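Local coordinates for protein tetraacyldisaccharide 4'-kinase (Aquifex aeolicus, PDB 4EHX) that probably transfers the gamma-phosphate of ATP to the 4'-position of a tetraacyldisaccharide 1-phosphate, forming lipid IVA in the lipid A pathway, at residues A[238-242]-A[254-258]. Sequence-based numbering, arbitrary orientation.
Sequences NGQFR and EFMSF
Phe255 meets Phe241, Arg242 and Asn238 where helix 237-248 packs against strand 252-257, the second and third elements of a beta-alpha-beta unit begun by strand 229-233; the case illustrates how one aromatic residue can supply most of the strand's side of a helix-strand contact. Over one face of the Phe255 ring lies the CG methylene of Arg242, in a CH-pi contact about 3.5 Å from the ring centroid, although the exact position of this CG is less certain. Beyond that methylene the arginine chain bends at its third torsion, returning NH1 to the base of the ring, 3.2 Å from Phe255 CB, with the guanidinium plane inclined 53° to the ring. Phe241 supplies the buried part of the contact: its CD2 lies 3.7 Å from Phe255 CZ, and the two rings, centroids 5.9 Å apart, are tilted by 62°. Phe255 sends its ring between these two helix residues because CG is turned opposite the main-chain N, and CE2 and CZ reach both Arg242 CG and Phe241 CD2. Cutting Phe255 back to an alanine is likely to leave the Arg242 methylene without an aromatic face and open a gap beside Phe241. The next shell ties this packing to the neighbouring parallel strand: Phe255 and Phe241 also touch Ala231 and Ser233 respectively, while Glu254 and Met256 are hydrogen-bonded through the backbone to Ala231. Segments 238-242 and 254-257 run roughly antiparallel (153°), which places Asn238 beside Ser257 and Arg242 beside Phe255. At the Ser257 end the fit is van der Waals only, Asn238 CG lying 3.6 Å from Ser257 OG, and that same hydroxyl oxygen sits at the edge of the Phe255 ring, in its plane, 3.8 Å from Phe255 CE1.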
ATOM      1  N   ASN A 238      -3.147  -4.660 -17.005  1.00 92.64           N
ATOM      2  CA  ASN A 238      -3.809  -4.606 -18.302  1.00 97.83           C
ATOM      3  C   ASN A 238      -5.316  -4.404 -18.238  1.00 92.58           C
ATOM      4  O   ASN A 238      -5.855  -3.456 -18.814  1.00 91.01           O
ATOM      5  CB  ASN A 238      -3.596  -5.927 -19.051  1.00104.18           C
ATOM      6  CG  ASN A 238      -4.483  -6.062 -20.278  1.00105.71           C
ATOM      7  OD1 ASN A 238      -4.814  -5.073 -20.932  1.00100.82           O
ATOM      8  ND2 ASN A 238      -4.874  -7.294 -20.593  1.00108.88           N
ATOM      9  N   GLY A 239      -5.984  -5.293 -17.509  1.00 81.35           N
ATOM     10  CA  GLY A 239      -7.428  -5.246 -17.381  1.00 76.50           C
ATOM     11  C   GLY A 239      -7.838  -4.063 -16.527  1.00 68.50           C
ATOM     12  O   GLY A 239      -8.663  -3.246 -16.942  1.00 71.56           O
ATOM     13  N   GLN A 240      -7.266  -3.972 -15.329  1.00 62.38           N
ATOM     14  CA  GLN A 240      -7.605  -2.910 -14.385  1.00 68.77           C
ATOM     15  C   GLN A 240      -7.315  -1.521 -14.966  1.00 72.52           C
ATOM     16  O   GLN A 240      -8.206  -0.672 -15.056  1.00 72.05           O
ATOM     17  CB  GLN A 240      -6.840  -3.102 -13.072  1.00 76.21           C
ATOM     18  CG  GLN A 240      -7.674  -2.871 -11.815  1.00 85.06           C
ATOM     19  CD  GLN A 240      -8.744  -3.933 -11.619  1.00 95.25           C
ATOM     20  OE1 GLN A 240      -8.457  -5.132 -11.632  1.00 95.75           O
ATOM     21  NE2 GLN A 240      -9.987  -3.497 -11.441  1.00 97.42           N
ATOM     22  N   PHE A 241      -6.063  -1.304 -15.358  1.00 66.41           N
ATOM     23  CA  PHE A 241      -5.621  -0.036 -15.935  1.00 57.66           C
ATOM     24  C   PHE A 241      -6.498   0.392 -17.118  1.00 53.39           C
ATOM     25  O   PHE A 241      -6.942   1.538 -17.181  1.00 49.00           O
ATOM     26  CB  PHE A 241      -4.158  -0.149 -16.373  1.00 53.89           C
ATOM     27  CG  PHE A 241      -3.497   1.173 -16.665  1.00 52.42           C
ATOM     28  CD1 PHE A 241      -3.875   2.320 -15.990  1.00 43.97           C
ATOM     29  CD2 PHE A 241      -2.498   1.262 -17.620  1.00 52.31           C
ATOM     30  CE1 PHE A 241      -3.269   3.536 -16.259  1.00 44.53           C
ATOM     31  CE2 PHE A 241      -1.885   2.471 -17.894  1.00 44.94           C
ATOM     32  CZ  PHE A 241      -2.269   3.612 -17.212  1.00 40.27           C
ATOM     33  N   ARG A 242      -6.750  -0.529 -18.049  1.00 55.76           N
ATOM     34  CA  ARG A 242      -7.583  -0.234 -19.216  1.00 63.53           C
ATOM     35  C   ARG A 242      -8.972   0.256 -18.817  1.00 65.44           C
ATOM     36  O   ARG A 242      -9.496   1.212 -19.392  1.00 64.30           O
ATOM     37  CB  ARG A 242      -7.716  -1.460 -20.129  1.00 70.82           C
ATOM     38  CG  ARG A 242      -6.471  -1.798 -20.938  1.00 73.74           C
ATOM     39  CD  ARG A 242      -6.698  -3.028 -21.813  1.00 80.82           C
ATOM     40  NE  ARG A 242      -7.578  -2.742 -22.942  1.00 83.59           N
ATOM     41  CZ  ARG A 242      -7.160  -2.598 -24.196  1.00 87.07           C
ATOM     42  NH1 ARG A 242      -5.874  -2.731 -24.491  1.00 80.49           N
ATOM     43  NH2 ARG A 242      -8.032  -2.333 -25.160  1.00 93.03           N
ATOM     44  N   GLU A 254      -3.738   3.851 -28.251  1.00 58.92           N
ATOM     45  CA  GLU A 254      -2.969   2.613 -28.295  1.00 54.72           C
ATOM     46  C   GLU A 254      -2.752   2.102 -26.873  1.00 59.31           C
ATOM     47  O   GLU A 254      -2.659   2.892 -25.931  1.00 54.90           O
ATOM     48  CB  GLU A 254      -1.693   2.846 -29.100  1.00 57.11           C
ATOM     49  CG  GLU A 254      -0.753   1.662 -29.168  1.00 61.68           C
ATOM     50  CD  GLU A 254       0.508   1.993 -29.942  1.00 70.60           C
ATOM     51  OE1 GLU A 254       1.399   1.123 -30.040  1.00 67.60           O
ATOM     52  OE2 GLU A 254       0.604   3.132 -30.452  1.00 76.66           O
ATOM     53  N   PHE A 255      -2.674   0.782 -26.724  1.00 56.33           N
ATOM     54  CA  PHE A 255      -2.384   0.173 -25.428  1.00 64.06           C
ATOM     55  C   PHE A 255      -1.325  -0.895 -25.672  1.00 66.37           C
ATOM     56  O   PHE A 255      -1.373  -1.608 -26.675  1.00 63.13           O
ATOM     57  CB  PHE A 255      -3.599  -0.444 -24.722  1.00 60.85           C
ATOM     58  CG  PHE A 255      -3.406  -0.638 -23.236  1.00 67.75           C
ATOM     59  CD1 PHE A 255      -2.731  -1.745 -22.744  1.00 65.96           C
ATOM     60  CD2 PHE A 255      -3.903   0.293 -22.331  1.00 68.16           C
ATOM     61  CE1 PHE A 255      -2.550  -1.921 -21.374  1.00 60.99           C
ATOM     62  CE2 PHE A 255      -3.729   0.122 -20.962  1.00 62.20           C
ATOM     63  CZ  PHE A 255      -3.052  -0.986 -20.485  1.00 57.05           C
ATOM     64  N   MET A 256      -0.368  -0.994 -24.756  1.00 53.59           N
ATOM     65  CA  MET A 256       0.682  -2.002 -24.836  1.00 54.56           C
ATOM     66  C   MET A 256       0.782  -2.748 -23.505  1.00 61.28           C
ATOM     67  O   MET A 256       0.833  -2.125 -22.443  1.00 52.51           O
ATOM     68  CB  MET A 256       2.026  -1.344 -25.169  1.00 52.31           C
ATOM     69  CG  MET A 256       1.967  -0.325 -26.312  1.00 57.68           C
ATOM     70  SD  MET A 256       3.418   0.753 -26.408  1.00 73.34           S
ATOM     71  CE  MET A 256       4.727  -0.441 -26.655  1.00 66.73           C
ATOM     72  N   SER A 257       0.800  -4.078 -23.565  1.00 63.25           N
ATOM     73  CA  SER A 257       1.008  -4.900 -22.373  1.00 62.65           C
ATOM     74  C   SER A 257       2.403  -5.524 -22.363  1.00 72.71           C
ATOM     75  O   SER A 257       2.821  -6.147 -23.338  1.00 74.04           O
ATOM     76  CB  SER A 257      -0.056  -5.995 -22.276  1.00 71.87           C
ATOM     77  OG  SER A 257      -1.294  -5.471 -21.825  1.00 79.47           O
ATOM     78  N   PHE A 258       3.121  -5.351 -21.257  1.00 75.13           N
ATOM     79  CA  PHE A 258       4.471  -5.887 -21.115  1.00 78.62           C
ATOM     80  C   PHE A 258       4.513  -7.011 -20.078  1.00 88.09           C
ATOM     81  O   PHE A 258       3.584  -7.156 -19.280  1.00 87.34           O
ATOM     82  CB  PHE A 258       5.448  -4.775 -20.714  1.00 73.12           C
ATOM     83  CG  PHE A 258       5.545  -3.659 -21.716  1.00 75.00           C
ATOM     84  CD1 PHE A 258       6.313  -3.802 -22.860  1.00 76.33           C
ATOM     85  CD2 PHE A 258       4.875  -2.465 -21.512  1.00 70.08           C
ATOM     86  CE1 PHE A 258       6.406  -2.779 -23.784  1.00 74.37           C
ATOM     87  CE2 PHE A 258       4.963  -1.438 -22.435  1.00 70.06           C
ATOM     88  CZ  PHE A 258       5.731  -1.595 -23.571  1.00 69.40           C
TER